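Local coordinates for protein SAR-endolysin (Enterobacteria phage P1, PDB 1XJU) that degrades the host's peptidoglycan after release from the inner membrane, so that new phage particles can escape, at residues C63-Q66 against G70-M73; G15-P20 against K44-I49. All coordinates share one frame; numbering follows the deposited sequence.

Interaction 1: residues C63-Q66 against G70-M73; sequences CINQ and GKDM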
loop_
_atom_site.group_PDB
_atom_site.type_symbol
_atom_site.label_atom_id
_atom_site.label_comp_id
_atom_site.label_asym_id
_atom_site.label_seq_id
_atom_site.Cartn_x
_atom_site.Cartn_y
_atom_site.Cartn_z
ATOM N N CYS A 63 -9.318 -0.665 4.826
ATOM C CA CYS A 63 -9.262 -0.989 3.416
ATOM C C CYS A 63 -9.091 -2.499 3.212
ATOM O O CYS A 63 -9.811 -3.146 2.428
ATOM C CB CYS A 63 -8.070 -0.261 2.810
ATOM S SG CYS A 63 -7.668 -0.813 1.105
ATOM N N ILE A 64 -8.098 -3.074 3.886
ATOM C CA ILE A 64 -7.839 -4.502 3.736
ATOM C C ILE A 64 -9.010 -5.346 4.238
ATOM O O ILE A 64 -9.378 -6.347 3.600
ATOM C CB ILE A 64 -6.469 -4.838 4.371
ATOM C CG1 ILE A 64 -5.333 -3.991 3.765
ATOM C CG2 ILE A 64 -6.148 -6.306 4.300
ATOM C CD1 ILE A 64 -5.299 -3.986 2.233
ATOM N N ASN A 65 -9.566 -4.985 5.361
ATOM C CA ASN A 65 -10.715 -5.718 5.867
ATOM C C ASN A 65 -11.905 -5.626 4.939
ATOM O O ASN A 65 -12.590 -6.650 4.671
ATOM C CB ASN A 65 -11.068 -5.229 7.292
ATOM C CG ASN A 65 -10.110 -5.735 8.315
ATOM O OD1 ASN A 65 -9.489 -6.797 8.151
ATOM N ND2 ASN A 65 -9.932 -4.974 9.391
ATOM N N GLN A 66 -12.219 -4.420 4.480
ATOM C CA GLN A 66 -13.441 -4.239 3.701
ATOM C C GLN A 66 -13.367 -4.748 2.307
ATOM O O GLN A 66 -14.375 -5.280 1.773
ATOM C CB GLN A 66 -13.815 -2.771 3.657
ATOM C CG GLN A 66 -14.315 -2.206 4.938
ATOM C CD GLN A 66 -15.557 -2.928 5.402
ATOM O OE1 GLN A 66 -16.484 -3.164 4.612
ATOM N NE2 GLN A 66 -15.567 -3.330 6.656
ATOM N N GLY A 70 -9.494 -9.069 4.619
ATOM C CA GLY A 70 -8.466 -9.008 5.623
ATOM C C GLY A 70 -8.701 -9.895 6.823
ATOM O O GLY A 70 -7.781 -10.447 7.361
ATOM N N LYS A 71 -9.950 -9.996 7.271
ATOM C CA LYS A 71 -10.225 -10.779 8.490
ATOM C C LYS A 71 -9.904 -12.265 8.316
ATOM O O LYS A 71 -9.712 -12.966 9.304
ATOM C CB LYS A 71 -11.682 -10.569 8.910
ATOM C CG LYS A 71 -11.908 -9.133 9.390
ATOM C CD LYS A 71 -13.311 -8.879 9.746
ATOM C CE LYS A 71 -13.727 -7.560 9.080
ATOM N NZ LYS A 71 -14.307 -7.686 7.724
ATOM N N ASP A 72 -9.855 -12.707 7.074
ATOM C CA ASP A 72 -9.535 -14.087 6.746
ATOM C C ASP A 72 -8.062 -14.367 6.513
ATOM O O ASP A 72 -7.658 -15.523 6.401
ATOM C CB ASP A 72 -10.306 -14.556 5.530
ATOM C CG ASP A 72 -11.773 -14.498 5.700
ATOM O OD1 ASP A 72 -12.247 -14.706 6.844
ATOM O OD2 ASP A 72 -12.477 -14.222 4.677
ATOM N N MET A 73 -7.246 -13.321 6.434
ATOM C CA MET A 73 -5.796 -13.470 6.213
ATOM C C MET A 73 -5.097 -13.829 7.480
ATOM O O MET A 73 -5.531 -13.398 8.539
ATOM C CB MET A 73 -5.210 -12.102 5.760
ATOM C CG MET A 73 -5.652 -11.649 4.447
ATOM S SD MET A 73 -4.768 -10.134 4.037
ATOM C CE MET A 73 -5.786 -9.612 2.625
HETATM O O HOH W 1 -12.422 -8.979 6.130
#

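Interaction 2: residues G15-P20 against K44-I49; sequences GCRRDP and KTDQQI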
loop_
_atom_site.group_PDB
_atom_site.type_symbol
_atom_site.label_atom_id
_atom_site.label_comp_id
_atom_site.label_asym_id
_atom_site.label_seq_id
_atom_site.Cartn_x
_atom_site.Cartn_y
_atom_site.Cartn_z
ATOM N N GLY A 15 10.112 9.232 10.198
ATOM C CA GLY A 15 10.672 8.491 9.064
ATOM C C GLY A 15 10.201 8.999 7.701
ATOM O O GLY A 15 10.981 9.028 6.753
ATOM N N CYS A 16 8.948 9.362 7.594
ATOM C CA CYS A 16 8.434 10.069 6.400
ATOM C C CYS A 16 9.117 11.419 6.141
ATOM O O CYS A 16 9.402 11.768 5.009
ATOM C CB CYS A 16 6.916 10.196 6.501
ATOM S SG CYS A 16 6.079 11.462 5.539
ATOM N N ARG A 17 9.437 12.106 7.202
ATOM C CA ARG A 17 10.149 13.369 7.059
ATOM C C ARG A 17 11.532 13.147 6.482
ATOM O O ARG A 17 11.997 13.947 5.654
ATOM C CB ARG A 17 10.323 14.011 8.404
ATOM C CG ARG A 17 9.251 14.685 9.004
ATOM C CD ARG A 17 9.844 15.819 9.822
ATOM N NE ARG A 17 9.340 15.831 11.161
ATOM C CZ ARG A 17 9.352 16.903 11.929
ATOM N NH1 ARG A 17 9.844 18.059 11.466
ATOM N NH2 ARG A 17 8.866 16.808 13.153
ATOM N N ARG A 18 12.219 12.100 6.882
ATOM C CA ARG A 18 13.547 11.917 6.346
ATOM C C ARG A 18 13.556 11.140 5.043
ATOM O O ARG A 18 14.435 11.397 4.216
ATOM C CB ARG A 18 14.495 11.332 7.357
ATOM C CG ARG A 18 14.312 9.957 7.607
ATOM C CD ARG A 18 15.530 9.258 8.290
ATOM N NE ARG A 18 14.999 7.966 8.639
ATOM C CZ ARG A 18 14.204 7.771 9.662
ATOM N NH1 ARG A 18 13.938 8.753 10.516
ATOM N NH2 ARG A 18 13.667 6.580 9.839
ATOM N N ASP A 19 12.612 10.218 4.847
ATOM C CA ASP A 19 12.563 9.352 3.663
ATOM C C ASP A 19 11.126 9.420 3.178
ATOM O O ASP A 19 10.228 8.755 3.709
ATOM C CB ASP A 19 12.893 7.868 3.988
ATOM C CG ASP A 19 12.798 6.977 2.787
ATOM O OD1 ASP A 19 12.440 7.425 1.721
ATOM O OD2 ASP A 19 13.125 5.764 2.750
ATOM N N PRO A 20 10.898 10.170 2.124
ATOM C CA PRO A 20 9.531 10.411 1.743
ATOM C C PRO A 20 8.859 9.177 1.124
ATOM O O PRO A 20 7.624 9.169 0.951
ATOM C CB PRO A 20 9.664 11.608 0.810
ATOM C CG PRO A 20 11.055 11.393 0.174
ATOM C CD PRO A 20 11.884 10.898 1.257
ATOM N N LYS A 44 0.471 19.434 3.103
ATOM C CA LYS A 44 0.359 19.179 4.536
ATOM C C LYS A 44 1.661 19.496 5.251
ATOM O O LYS A 44 2.723 19.293 4.719
ATOM C CB LYS A 44 -0.027 17.702 4.809
ATOM C CG LYS A 44 -1.383 17.321 4.266
ATOM C CD LYS A 44 -1.921 15.995 4.745
ATOM C CE LYS A 44 -3.293 15.689 4.218
ATOM N NZ LYS A 44 -4.155 16.810 4.535
ATOM N N THR A 45 1.538 19.934 6.511
ATOM C CA THR A 45 2.686 20.089 7.383
ATOM C C THR A 45 3.147 18.753 7.927
ATOM O O THR A 45 2.381 17.765 7.995
ATOM C CB THR A 45 2.386 20.985 8.587
ATOM O OG1 THR A 45 1.333 20.400 9.363
ATOM C CG2 THR A 45 1.994 22.419 8.133
ATOM N N ASP A 46 4.381 18.722 8.362
ATOM C CA ASP A 46 4.851 17.563 9.055
ATOM C C ASP A 46 4.004 17.253 10.276
ATOM O O ASP A 46 3.742 16.079 10.618
ATOM C CB ASP A 46 6.305 17.785 9.498
ATOM C CG ASP A 46 7.272 17.940 8.359
ATOM O OD1 ASP A 46 7.180 17.286 7.286
ATOM O OD2 ASP A 46 8.233 18.734 8.521
ATOM N N GLN A 47 3.552 18.269 10.964
ATOM C CA GLN A 47 2.785 18.051 12.158
ATOM C C GLN A 47 1.419 17.429 11.864
ATOM O O GLN A 47 0.954 16.571 12.610
ATOM C CB GLN A 47 2.669 19.344 12.933
ATOM C CG GLN A 47 4.043 19.796 13.517
ATOM C CD GLN A 47 5.079 20.276 12.445
ATOM O OE1 GLN A 47 4.689 20.869 11.385
ATOM N NE2 GLN A 47 6.373 20.050 12.706
ATOM N N GLN A 48 0.802 17.781 10.752
ATOM C CA GLN A 48 -0.431 17.144 10.383
ATOM C C GLN A 48 -0.215 15.666 10.028
ATOM O O GLN A 48 -1.022 14.789 10.397
ATOM C CB GLN A 48 -1.119 17.836 9.220
ATOM C CG GLN A 48 -2.477 17.097 9.028
ATOM C CD GLN A 48 -3.437 17.649 8.041
ATOM O OE1 GLN A 48 -3.246 18.733 7.492
ATOM N NE2 GLN A 48 -4.503 16.915 7.834
ATOM N N ILE A 49 0.866 15.386 9.312
ATOM C CA ILE A 49 1.207 14.001 8.970
ATOM C C ILE A 49 1.374 13.211 10.255
ATOM O O ILE A 49 0.843 12.075 10.397
ATOM C CB ILE A 49 2.427 13.944 8.068
ATOM C CG1 ILE A 49 2.111 14.524 6.695
ATOM C CG2 ILE A 49 2.931 12.481 7.936
ATOM C CD1 ILE A 49 3.279 14.777 5.821
HETATM O O HOH W 2 7.748 18.293 14.847
#

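Interaction 1: residues C63-Q66 against G70-M73
The turn that leaves the C-terminal end of helix 46-67 folds back on the last turn of that helix, so that G70 and K71 of a short 3-10 segment lie against I64 and N65. The backbone joins first: G70 N donates to I64 O at 2.9 Å with an N-H...O angle of 141°. Without a side chain, G70 comes close to the helix, its CA 4.0 Å from that of N65. One water carries the link further. It donates to N65 O and accepts from both K71 N (2.9 Å) and K71 NZ (2.8 Å), so the next carbonyl of the helix end is satisfied through solvent.

The lysine reaches this water because its chain bends at chi3 and chi4 (-132° and 91°), curling its end back over the asparagine. The two side chains cross at about a right angle: K71 CG lies 3.6 Å from N65 OD1, and CE packs on N65 CB. On the buried side the CG2 branch of I64, anti to its backbone N, meets the end of the extended M73 chain, CE, at 3.7 Å. F78, M81 and T82 of helix 75-88 also touch I64, while W118 and M121 touch M73. The backbone oxygens of G70 and M73 both accept from R1, tying the N-terminus to this turn. The arrangement is a helix-to-helix connection within the phage lysozyme domain, in which a 3-10 turn, helped by a water, takes up carbonyls at a helix C-terminus.

Interaction 2: residues G15-P20 against K44-I49
Charge dominates the outer half of this contact, where R17 of helix 13-18 reaches D46 and Q47 in the first turn of helix 46-67. The salt bridge of R17 with D46 rests on charge alone: NH1 is 3.4 Å from OD2, but the oxygen stands well out of the guanidinium plane and no N-H points at it. Bends at chi2 and chi3 (-148° and -130°) carry the arginine across the aspartate at about a right angle, with D46 CB over one guanidinium face, toward its rim. The aliphatic part takes a share as well, since R17 CD lies 3.6 Å from D46 OD2. A water lies between the same group and Q47, accepting from Q47 NE2 at 3.1 Å; its distance of 2.5 Å to R17 NH2 is unusually short, which makes the bridge doubtful in detail. The amide plane is perpendicular to that of the guanidinium.

Both helices belong to the phage lysozyme domain of glycosyl hydrolase family 24, and helix 13-18 itself carries E14, inferred to be an active-site residue. T45 is the N-cap of helix 46-67: its OG1 accepts from Q48 N at 3.0 Å (155°), which caps the start of the helix, next to the residues that face R17.

Apolar contact is confined to the buried half. C16 SG, anti to its backbone N, meets the CG2 branch of I49 at 4.1 Å, and V27 also touches the isoleucine. The same sulfur is locked in a disulfide with C23, an active-site residue, the bond that marks the inactive enzyme.

How the interactions relate
Helix 46-67 takes part in both contacts, its first turn in interaction 2 and its C-terminal end in interaction 1, with centres 27 Å apart and nearest atoms about 17 Å apart. Interaction 1 is mostly buried and local, joining the helix to the turn that follows it; interaction 2 is partly buried and brings together segments separated by 23 residues that form neither helix nor strand. A direct backbone hydrogen bond crosses the former, whereas the latter relies on side chains and charge. Each adds a small apolar patch and a water, less surely in interaction 2. Only interaction 2 borders active-site residues; C16 joins it through its sulfur, while C63 does not touch residues 70-73.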